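R-imine reductase (Streptomyces kanamyceticus, PDB 3ZGY) catalyses the R-selective, NADPH-dependent reduction of an imine substrate. Local coordinates at residues L101-L106 with W123-A129. Residues are numbered along the deposited sequence.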
ATOM      1  N   LEU D 101      11.161   3.927 -40.255  1.00 43.58           N
ATOM      2  CA  LEU D 101      10.817   4.759 -39.142  1.00 42.33           C
ATOM      3  C   LEU D 101      11.342   6.181 -39.231  1.00 43.63           C
ATOM      4  O   LEU D 101      11.015   6.998 -38.375  1.00 38.78           O
ATOM      5  CB  LEU D 101      11.293   4.106 -37.841  1.00 48.84           C
ATOM      6  CG  LEU D 101      10.615   2.791 -37.445  1.00 54.02           C
ATOM      7  CD1 LEU D 101      11.322   2.200 -36.239  1.00 60.65           C
ATOM      8  CD2 LEU D 101       9.159   2.997 -37.112  1.00 55.36           C
ATOM      9  N   GLN D 102      12.146   6.489 -40.253  1.00 52.25           N
ATOM     10  CA  GLN D 102      12.727   7.831 -40.392  1.00 50.31           C
ATOM     11  C   GLN D 102      11.660   8.906 -40.314  1.00 48.66           C
ATOM     12  O   GLN D 102      10.662   8.891 -41.048  1.00 44.58           O
ATOM     13  CB  GLN D 102      13.482   7.999 -41.693  1.00 57.79           C
ATOM     14  CG  GLN D 102      14.560   6.966 -41.881  1.00 71.77           C
ATOM     15  CD  GLN D 102      15.765   7.510 -42.610  1.00 82.74           C
ATOM     16  OE1 GLN D 102      15.878   7.366 -43.827  1.00 93.37           O
ATOM     17  NE2 GLN D 102      16.675   8.135 -41.871  1.00 96.40           N
ATOM     18  N   GLY D 103      11.878   9.834 -39.390  1.00 46.16           N
ATOM     19  CA  GLY D 103      11.003  10.968 -39.225  1.00 48.38           C
ATOM     20  C   GLY D 103       9.660  10.607 -38.614  1.00 51.48           C
ATOM     21  O   GLY D 103       8.716  11.340 -38.763  1.00 51.51           O
ATOM     22  N   ARG D 104       9.574   9.473 -37.930  1.00 52.53           N
ATOM     23  CA  ARG D 104       8.344   9.130 -37.247  1.00 51.84           C
ATOM     24  C   ARG D 104       8.594   9.091 -35.785  1.00 46.84           C
ATOM     25  O   ARG D 104       9.737   9.041 -35.343  1.00 57.86           O
ATOM     26  CB  ARG D 104       7.784   7.803 -37.720  1.00 58.86           C
ATOM     27  CG  ARG D 104       7.889   7.644 -39.221  1.00 57.50           C
ATOM     28  CD  ARG D 104       7.313   6.341 -39.661  1.00 59.83           C
ATOM     29  NE  ARG D 104       6.057   6.605 -40.307  1.00 62.02           N
ATOM     30  CZ  ARG D 104       5.915   6.886 -41.585  1.00 55.48           C
ATOM     31  NH1 ARG D 104       6.940   6.916 -42.377  1.00 51.89           N
ATOM     32  NH2 ARG D 104       4.708   7.066 -42.084  1.00 72.60           N
ATOM     33  N   THR D 105       7.523   9.213 -35.019  1.00 43.81           N
ATOM     34  CA  THR D 105       7.633   9.146 -33.577  1.00 38.46           C
ATOM     35  C   THR D 105       6.994   7.866 -33.156  1.00 35.76           C
ATOM     36  O   THR D 105       5.859   7.551 -33.560  1.00 39.61           O
ATOM     37  CB  THR D 105       6.884  10.257 -32.909  1.00 45.77           C
ATOM     38  OG1 THR D 105       7.501  11.471 -33.224  1.00 46.68           O
ATOM     39  CG2 THR D 105       6.907  10.089 -31.385  1.00 46.17           C
ATOM     40  N   LEU D 106       7.760   7.092 -32.428  1.00 33.31           N
ATOM     41  CA  LEU D 106       7.358   5.769 -31.975  1.00 36.33           C
ATOM     42  C   LEU D 106       7.106   5.853 -30.495  1.00 35.29           C
ATOM     43  O   LEU D 106       7.960   6.311 -29.744  1.00 37.44           O
ATOM     44  CB  LEU D 106       8.459   4.762 -32.262  1.00 38.00           C
ATOM     45  CG  LEU D 106       8.259   3.332 -31.820  1.00 44.14           C
ATOM     46  CD1 LEU D 106       7.098   2.726 -32.567  1.00 47.67           C
ATOM     47  CD2 LEU D 106       9.510   2.519 -32.125  1.00 48.65           C
ATOM     48  N   TRP D 123      18.013   2.190 -30.086  1.00 32.53           N
ATOM     49  CA  TRP D 123      17.671   1.561 -31.355  1.00 36.20           C
ATOM     50  C   TRP D 123      16.858   2.475 -32.230  1.00 35.21           C
ATOM     51  O   TRP D 123      17.171   2.678 -33.390  1.00 37.10           O
ATOM     52  CB  TRP D 123      16.893   0.296 -31.085  1.00 35.43           C
ATOM     53  CG  TRP D 123      16.320  -0.317 -32.225  1.00 34.85           C
ATOM     54  CD1 TRP D 123      16.889  -1.196 -32.982  1.00 35.01           C
ATOM     55  CD2 TRP D 123      14.985  -0.143 -32.722  1.00 44.14           C
ATOM     56  NE1 TRP D 123      16.052  -1.573 -33.978  1.00 39.11           N
ATOM     57  CE2 TRP D 123      14.872  -0.927 -33.854  1.00 40.29           C
ATOM     58  CE3 TRP D 123      13.882   0.597 -32.301  1.00 47.86           C
ATOM     59  CZ2 TRP D 123      13.710  -1.044 -34.571  1.00 47.45           C
ATOM     60  CZ3 TRP D 123      12.737   0.521 -33.038  1.00 52.81           C
ATOM     61  CH2 TRP D 123      12.656  -0.293 -34.165  1.00 49.35           C
ATOM     62  N   ALA D 124      15.848   3.063 -31.644  1.00 38.47           N
ATOM     63  CA  ALA D 124      15.024   3.996 -32.361  1.00 41.04           C
ATOM     64  C   ALA D 124      15.852   5.184 -32.872  1.00 43.73           C
ATOM     65  O   ALA D 124      15.730   5.595 -34.034  1.00 41.63           O
ATOM     66  CB  ALA D 124      13.921   4.477 -31.483  1.00 40.81           C
ATOM     67  N   ASP D 125      16.726   5.713 -32.036  1.00 41.44           N
ATOM     68  CA  ASP D 125      17.550   6.765 -32.527  1.00 43.91           C
ATOM     69  C   ASP D 125      18.406   6.338 -33.748  1.00 44.16           C
ATOM     70  O   ASP D 125      18.550   7.071 -34.698  1.00 47.05           O
ATOM     71  CB  ASP D 125      18.447   7.264 -31.438  1.00 43.14           C
ATOM     72  CG  ASP D 125      19.199   8.445 -31.883  1.00 47.64           C
ATOM     73  OD1 ASP D 125      18.591   9.528 -31.926  1.00 60.73           O
ATOM     74  OD2 ASP D 125      20.378   8.275 -32.271  1.00 56.04           O
ATOM     75  N   GLY D 126      19.023   5.174 -33.687  1.00 39.97           N
ATOM     76  CA  GLY D 126      19.782   4.691 -34.815  1.00 37.50           C
ATOM     77  C   GLY D 126      18.927   4.512 -36.077  1.00 41.78           C
ATOM     78  O   GLY D 126      19.487   4.474 -37.150  1.00 55.77           O
ATOM     79  N   ARG D 127      17.618   4.296 -35.929  1.00 38.53           N
ATOM     80  CA  ARG D 127      16.710   4.143 -37.004  1.00 42.82           C
ATOM     81  C   ARG D 127      16.070   5.523 -37.441  1.00 47.34           C
ATOM     82  O   ARG D 127      15.139   5.552 -38.277  1.00 48.27           O
ATOM     83  CB  ARG D 127      15.554   3.294 -36.541  1.00 45.20           C
ATOM     84  CG  ARG D 127      15.552   1.796 -36.698  1.00 46.64           C
ATOM     85  CD  ARG D 127      16.644   1.191 -37.486  1.00 51.95           C
ATOM     86  NE  ARG D 127      16.599  -0.264 -37.246  1.00 59.88           N
ATOM     87  CZ  ARG D 127      15.697  -1.093 -37.764  1.00 58.01           C
ATOM     88  NH1 ARG D 127      14.723  -0.647 -38.591  1.00 72.99           N
ATOM     89  NH2 ARG D 127      15.767  -2.372 -37.453  1.00 50.70           N
ATOM     90  N   GLY D 128      16.573   6.636 -36.897  1.00 43.36           N
ATOM     91  CA  GLY D 128      16.058   7.976 -37.168  1.00 43.60           C
ATOM     92  C   GLY D 128      14.630   8.283 -36.742  1.00 47.36           C
ATOM     93  O   GLY D 128      13.903   9.037 -37.390  1.00 52.53           O
ATOM     94  N   ALA D 129      14.244   7.755 -35.604  1.00 46.06           N
ATOM     95  CA  ALA D 129      12.940   8.018 -35.092  1.00 40.93           C
ATOM     96  C   ALA D 129      13.054   8.692 -33.750  1.00 38.33           C
ATOM     97  O   ALA D 129      14.030   8.538 -33.053  1.00 38.23           O
ATOM     98  CB  ALA D 129      12.172   6.738 -34.967  1.00 43.19           C
TER
HETATM   99  O   HOH W   1      13.921   3.382 -39.761  1.00 61.36           O
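In the Rossmann-type nucleotide-binding domain, the two segments join elements of one beta-alpha-beta unit: a turn leads into strand 105-108, and helix 114-126 ends and hands the chain to strand 130-136, the parallel neighbour of 105-108 in the sheet. The helix stops in a Schellman motif, with A129 N hydrogen-bonded to A124 O (3.1 Å) and G128 N to D125 O (3.0 Å); G128 is the C' residue, and its positive phi is one that glycine adopts readily. Opposite it, 101-104 forms a type II beta turn closed by R104 N to L101 O at 2.9 Å, with G103, also at positive phi, in its third position.

Polar contacts between the two turns run through the backbone. G103 N donates to G128 O at 3.0 Å, nearly in line, and the same oxygen receives a CA-H...O contact from Q102 CA at 3.4 Å. Just beyond, R104 and L106 form backbone hydrogen bonds with D130, so the bond to G128 leads directly into the parallel strand pairing. The guanidinium of R127 is held outside the two segments, its NH2 hydrogen-bonded to D94 O, while its CG lies 4.3 Å from L101 CD1.

Apolar contacts join the turn and the start of the strand to the end of the helix and the residues after it. L101 and L106 both direct their CA-to-CB bonds toward the helix end: L101 CD1 lies 3.5 Å from W123 CH2, L106 CD2 approaches the edge of the indole at W123 CZ3 (3.9 Å), and L101 CB meets A129 CB at 4.0 Å.

One water completes the junction, accepting from L101 N and donating to R127 O, each at 2.9 Å.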